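Local atomic coordinates of putative 2OG-Fe(II) oxygenase family protein (Caulobacter crescentus CB15, PDB entry 3OOX), a protein that probably uses iron(II), oxygen and 2-oxoglutarate to form ethene or to oxidise L-arginine, as a member of the iron/ascorbate-dependent oxidoreductase family. Residues Phe30-Phe35 and Val242-His248; Met141-Leu146 and Thr196-Leu200. All blocks are in the same frame, centred on the assembly; numbering follows the deposited sequence.

Contact 1: residues Phe30-Phe35 and Val242-His248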
loop_
_atom_site.group_PDB
_atom_site.type_symbol
_atom_site.label_atom_id
_atom_site.label_comp_id
_atom_site.label_asym_id
_atom_site.label_seq_id
_atom_site.Cartn_x
_atom_site.Cartn_y
_atom_site.Cartn_z
ATOM N N PHE A 30 7.300 11.776 6.372
ATOM C CA PHE A 30 7.733 10.991 5.227
ATOM C C PHE A 30 9.228 11.154 4.976
ATOM O O PHE A 30 9.920 10.184 4.684
ATOM C CB PHE A 30 6.977 11.421 3.981
ATOM C CG PHE A 30 5.523 10.985 3.940
ATOM C CD1 PHE A 30 5.157 9.657 4.119
ATOM C CD2 PHE A 30 4.531 11.888 3.638
ATOM C CE1 PHE A 30 3.828 9.271 4.045
ATOM C CE2 PHE A 30 3.222 11.508 3.518
ATOM C CZ PHE A 30 2.851 10.198 3.766
ATOM N N GLU A 31 9.718 12.383 5.050
ATOM C CA GLU A 31 11.122 12.630 4.755
ATOM C C GLU A 31 12.039 11.945 5.789
ATOM O O GLU A 31 13.114 11.447 5.436
ATOM C CB GLU A 31 11.434 14.125 4.649
ATOM C CG GLU A 31 12.847 14.357 4.131
ATOM C CD GLU A 31 13.212 15.818 3.898
ATOM O OE1 GLU A 31 12.320 16.690 3.896
ATOM O OE2 GLU A 31 14.420 16.085 3.683
ATOM N N ARG A 32 11.613 11.914 7.048
ATOM C CA ARG A 32 12.418 11.337 8.133
ATOM C C ARG A 32 12.398 9.806 8.109
ATOM O O ARG A 32 13.439 9.167 8.273
ATOM C CB ARG A 32 11.907 11.858 9.486
ATOM C CG ARG A 32 12.546 11.255 10.741
ATOM C CD ARG A 32 14.010 11.507 10.867
ATOM N NE ARG A 32 14.505 10.772 12.037
ATOM C CZ ARG A 32 14.897 9.493 12.025
ATOM N NH1 ARG A 32 14.886 8.763 10.891
ATOM N NH2 ARG A 32 15.291 8.930 13.164
ATOM N N TYR A 33 11.207 9.240 7.937
ATOM C CA TYR A 33 10.972 7.811 8.196
ATOM C C TYR A 33 10.507 7.019 6.964
ATOM O O TYR A 33 10.497 5.788 7.014
ATOM C CB TYR A 33 9.907 7.622 9.270
ATOM C CG TYR A 33 10.299 8.123 10.647
ATOM C CD1 TYR A 33 11.328 7.513 11.346
ATOM C CD2 TYR A 33 9.627 9.194 11.247
ATOM C CE1 TYR A 33 11.707 7.967 12.613
ATOM C CE2 TYR A 33 9.997 9.647 12.520
ATOM C CZ TYR A 33 11.030 9.027 13.178
ATOM O OH TYR A 33 11.404 9.474 14.445
ATOM N N GLY A 34 10.100 7.721 5.902
ATOM C CA GLY A 34 9.422 7.113 4.766
ATOM C C GLY A 34 7.971 6.744 5.036
ATOM O O GLY A 34 7.316 6.164 4.179
ATOM N N PHE A 35 7.467 7.135 6.201
ATOM C CA PHE A 35 6.157 6.737 6.735
ATOM C C PHE A 35 5.508 7.933 7.416
ATOM O O PHE A 35 6.209 8.762 7.991
ATOM C CB PHE A 35 6.277 5.623 7.786
ATOM C CG PHE A 35 6.279 4.214 7.219
ATOM C CD1 PHE A 35 7.437 3.673 6.677
ATOM C CD2 PHE A 35 5.139 3.432 7.230
ATOM C CE1 PHE A 35 7.449 2.415 6.156
ATOM C CE2 PHE A 35 5.162 2.145 6.741
ATOM C CZ PHE A 35 6.335 1.638 6.207
ATOM N N VAL A 242 14.858 12.327 -2.060
ATOM C CA VAL A 242 14.535 13.260 -0.991
ATOM C C VAL A 242 13.493 12.618 -0.044
ATOM O O VAL A 242 13.627 12.701 1.167
ATOM C CB VAL A 242 14.048 14.611 -1.553
ATOM C CG1 VAL A 242 13.393 15.447 -0.444
ATOM C CG2 VAL A 242 15.220 15.394 -2.176
ATOM N N LEU A 243 12.477 11.969 -0.623
ATOM C CA LEU A 243 11.542 11.178 0.169
ATOM C C LEU A 243 11.913 9.698 0.025
ATOM O O LEU A 243 11.841 9.149 -1.071
ATOM C CB LEU A 243 10.099 11.407 -0.271
ATOM C CG LEU A 243 9.600 12.861 -0.219
ATOM C CD1 LEU A 243 8.137 12.980 -0.608
ATOM C CD2 LEU A 243 9.791 13.494 1.174
ATOM N N PRO A 244 12.298 9.044 1.133
ATOM C CA PRO A 244 12.842 7.679 1.037
ATOM C C PRO A 244 11.740 6.618 1.058
ATOM O O PRO A 244 10.746 6.786 1.766
ATOM C CB PRO A 244 13.683 7.557 2.293
ATOM C CG PRO A 244 12.938 8.453 3.311
ATOM C CD PRO A 244 12.438 9.602 2.504
ATOM N N SER A 245 11.924 5.568 0.250
ATOM C CA SER A 245 11.114 4.361 0.299
ATOM C C SER A 245 11.825 3.418 1.255
ATOM O O SER A 245 12.929 2.938 0.977
ATOM C CB SER A 245 11.003 3.739 -1.065
ATOM O OG SER A 245 10.275 2.549 -0.982
ATOM N N THR A 246 11.234 3.208 2.418
ATOM C CA THR A 246 11.936 2.522 3.488
ATOM C C THR A 246 11.473 1.072 3.682
ATOM O O THR A 246 10.379 0.658 3.257
ATOM C CB THR A 246 11.839 3.354 4.779
ATOM O OG1 THR A 246 10.474 3.556 5.110
ATOM C CG2 THR A 246 12.492 4.704 4.528
ATOM N N VAL A 247 12.340 0.312 4.339
ATOM C CA VAL A 247 12.153 -1.101 4.583
ATOM C C VAL A 247 11.311 -1.272 5.832
ATOM O O VAL A 247 11.514 -0.578 6.853
ATOM C CB VAL A 247 13.527 -1.786 4.742
ATOM C CG1 VAL A 247 13.364 -3.223 5.234
ATOM C CG2 VAL A 247 14.273 -1.739 3.408
ATOM N N HIS A 248 10.319 -2.146 5.727
ATOM C CA HIS A 248 9.442 -2.427 6.844
ATOM C C HIS A 248 9.096 -3.906 6.947
ATOM O O HIS A 248 9.319 -4.678 6.023
ATOM C CB HIS A 248 8.172 -1.559 6.738
ATOM C CG HIS A 248 7.480 -1.604 5.418
ATOM N ND1 HIS A 248 7.912 -0.892 4.313
ATOM C CD2 HIS A 248 6.330 -2.206 5.044
ATOM C CE1 HIS A 248 7.079 -1.096 3.308
ATOM N NE2 HIS A 248 6.094 -1.862 3.731
HETATM O O HOH W 1 15.696 14.027 2.277
HETATM O O HOH W 2 8.537 3.958 2.730
#
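E31, in the last turn of helix 19-33, and G34, the first residue beyond it, lie alongside L243 and P244 of the loop before strand 248-250, with the CA atoms of E31 and L243 4.8 Å apart; G34 breaks from the helix with a positive phi (75°). The ring of P244 sits against carbonyls of that turn, its CD 3.4 Å from F30 O. CD2 of L243 touches CB of E31, whose extended chain runs past V242 O to a carboxylate: OE2 and V242 O both accept from one water, and OE1 pairs with Y152. With OG1 of T246 placed between its backbone N and carbonyl carbon (chi1 58°), the hydroxyl donates to Y33 O at 2.9 Å, in the carbonyl plane and on a lone pair. OG1 also lies at the edge of the F35 ring, 3.4 Å from CE1. A second water accepts from T246 N and probably donates to G34 O, 2.9 Å away. F35 points its edge at the face of H248 in a T-shaped stack, planes at 81°, with CZ 3.5 Å from H248 CG. ND1 of H248 donates to T246 O at 3.1 Å, nearly in the ring plane, which helps to fix the imidazole's rotation. H191, D193 and H248 match the family's iron-binding HxD...H pattern, so the T246 O bond and the F35 edge probably help to orient a likely metal ligand.

Contact 2: residues Met141-Leu146 and Thr196-Leu200. With EDO (1,2-ethanediol), chain E.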
loop_
_atom_site.group_PDB
_atom_site.type_symbol
_atom_site.label_atom_id
_atom_site.label_comp_id
_atom_site.label_asym_id
_atom_site.label_seq_id
_atom_site.Cartn_x
_atom_site.Cartn_y
_atom_site.Cartn_z
HETATM N N MSE A 141 -8.265 9.166 -0.898
HETATM C CA MSE A 141 -7.495 9.647 0.242
HETATM C C MSE A 141 -6.022 9.766 -0.134
HETATM O O MSE A 141 -5.326 10.710 0.229
HETATM C CB MSE A 141 -7.710 8.779 1.485
HETATM C CG MSE A 141 -6.850 9.219 2.611
HETATM SE SE MSE A 141 -7.153 11.068 3.148
HETATM C CE MSE A 141 -8.699 10.699 4.281
ATOM N N GLY A 142 -5.531 8.795 -0.917
ATOM C CA GLY A 142 -4.169 8.865 -1.435
ATOM C C GLY A 142 -3.897 10.131 -2.237
ATOM O O GLY A 142 -2.845 10.751 -2.103
ATOM N N GLY A 143 -4.886 10.529 -3.022
ATOM C CA GLY A 143 -4.795 11.802 -3.754
ATOM C C GLY A 143 -4.630 12.995 -2.823
ATOM O O GLY A 143 -3.859 13.898 -3.113
ATOM N N LYS A 144 -5.384 13.022 -1.720
ATOM C CA LYS A 144 -5.310 14.109 -0.753
ATOM C C LYS A 144 -3.956 14.135 -0.035
ATOM O O LYS A 144 -3.372 15.186 0.200
ATOM C CB LYS A 144 -6.502 14.026 0.213
ATOM C CG LYS A 144 -7.845 14.229 -0.499
ATOM C CD LYS A 144 -9.103 14.004 0.332
ATOM C CE LYS A 144 -10.311 13.770 -0.605
ATOM N NZ LYS A 144 -11.527 13.475 0.175
ATOM N N VAL A 145 -3.438 12.956 0.303
ATOM C CA VAL A 145 -2.103 12.832 0.873
ATOM C C VAL A 145 -1.041 13.324 -0.117
ATOM O O VAL A 145 -0.081 14.007 0.253
ATOM C CB VAL A 145 -1.851 11.351 1.300
ATOM C CG1 VAL A 145 -0.401 11.140 1.680
ATOM C CG2 VAL A 145 -2.815 10.980 2.456
ATOM N N LEU A 146 -1.225 13.014 -1.392
ATOM C CA LEU A 146 -0.295 13.457 -2.408
ATOM C C LEU A 146 -0.334 14.977 -2.571
ATOM O O LEU A 146 0.687 15.591 -2.882
ATOM C CB LEU A 146 -0.529 12.738 -3.746
ATOM C CG LEU A 146 0.026 11.311 -3.732
ATOM C CD1 LEU A 146 -0.626 10.529 -4.893
ATOM C CD2 LEU A 146 1.554 11.274 -3.813
ATOM N N THR A 196 3.877 4.180 -5.611
ATOM C CA THR A 196 3.967 5.613 -5.306
ATOM C C THR A 196 3.817 5.878 -3.806
ATOM O O THR A 196 4.767 6.311 -3.148
ATOM C CB THR A 196 2.952 6.387 -6.152
ATOM O OG1 THR A 196 3.231 6.126 -7.544
ATOM C CG2 THR A 196 2.951 7.922 -5.823
ATOM N N ILE A 197 2.635 5.602 -3.275
ATOM C CA ILE A 197 2.437 5.499 -1.833
ATOM C C ILE A 197 1.526 4.317 -1.535
ATOM O O ILE A 197 0.722 3.920 -2.375
ATOM C CB ILE A 197 1.825 6.763 -1.183
ATOM C CG1 ILE A 197 0.512 7.172 -1.872
ATOM C CG2 ILE A 197 2.849 7.924 -1.235
ATOM C CD1 ILE A 197 -0.245 8.327 -1.126
ATOM N N THR A 198 1.640 3.765 -0.320
ATOM C CA THR A 198 0.769 2.680 0.138
ATOM C C THR A 198 0.016 3.157 1.392
ATOM O O THR A 198 0.587 3.825 2.303
ATOM C CB THR A 198 1.613 1.426 0.449
ATOM O OG1 THR A 198 2.290 1.075 -0.753
ATOM C CG2 THR A 198 0.763 0.246 0.923
ATOM N N LEU A 199 -1.300 2.873 1.432
ATOM C CA LEU A 199 -2.185 3.295 2.492
ATOM C C LEU A 199 -2.745 2.087 3.239
ATOM O O LEU A 199 -3.389 1.235 2.625
ATOM C CB LEU A 199 -3.328 4.147 1.927
ATOM C CG LEU A 199 -2.898 5.459 1.293
ATOM C CD1 LEU A 199 -2.832 5.312 -0.222
ATOM C CD2 LEU A 199 -3.818 6.626 1.717
ATOM N N LEU A 200 -2.505 2.024 4.551
ATOM C CA LEU A 200 -2.869 0.859 5.366
ATOM C C LEU A 200 -3.779 1.215 6.519
ATOM O O LEU A 200 -3.373 1.881 7.474
ATOM C CB LEU A 200 -1.602 0.224 5.943
ATOM C CG LEU A 200 -1.773 -1.033 6.777
ATOM C CD1 LEU A 200 -2.274 -2.212 5.970
ATOM C CD2 LEU A 200 -0.445 -1.339 7.468
HETATM C C1 EDO E . -11.907 16.876 1.289
HETATM O O1 EDO E . -12.721 16.278 0.274
HETATM C C2 EDO E . -12.307 16.335 2.655
HETATM O O2 EDO E . -12.017 14.923 2.713
#
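The flat groups at this contact are backbone peptides: CD2 of L199 sits over one face of the M141-G142 peptide, 3.8 Å from G142 N, and CD1 of I197 lies beside the next peptide, 3.7 Å from G142 O. Around them helix 127-152 packs on the larger sheet of the double-stranded beta-helix fold of 2-oxoglutarate oxygenases, segment 141-146 running at 125° to strand 197-200. Since G142 carries no side chain, both methyls of L199 can settle against its CA. Next to it the side chain of M141, present as selenomethionine, crosses that of L199 at about a right angle, CG to CD2 4.1 Å. Further along the helix, I197, with CG1 between its backbone N and carbonyl carbon (chi1 54°) and the chain extended beyond, brings CD1 to the helix. That methyl meets CG1 of V145 at 4.0 Å and, tip to tip, CG of L146 at 4.0 Å. T196 and I197 both face L269 in a classic beta bulge. K144 extends away from the strand, where NZ donates to O1 and O2 of a bound 1,2-ethanediol, probably from the crystallisation liquor, each at 3.0 Å, while D42 also binds the diol. A leucine in place of K144 would remove NZ and probably leave both diol oxygens without this donor. Just before the strand, T196 reaches L146 across a right angle, with CG2 4.2 Å from CD2.

How the contacts relate
Contact 2 is the more central, its centre about 8 Å from that of the chain, and every touching residue is buried; contact 1, about 14 Å out, is only partly buried. The chemistry follows: methyls meet between helix and sheet in contact 2, whereas contact 1 joins a helix end to a loop through a hydroxyl, waters and an aromatic pair. They share neighbours: F30 of contact 1 packs on V145 of contact 2, and both F30 and V145 lean on I229 of strand 227-231. L243 likewise touches helix 127-152. Along the chain, contact 2 is nested within the long loop that contact 1 closes.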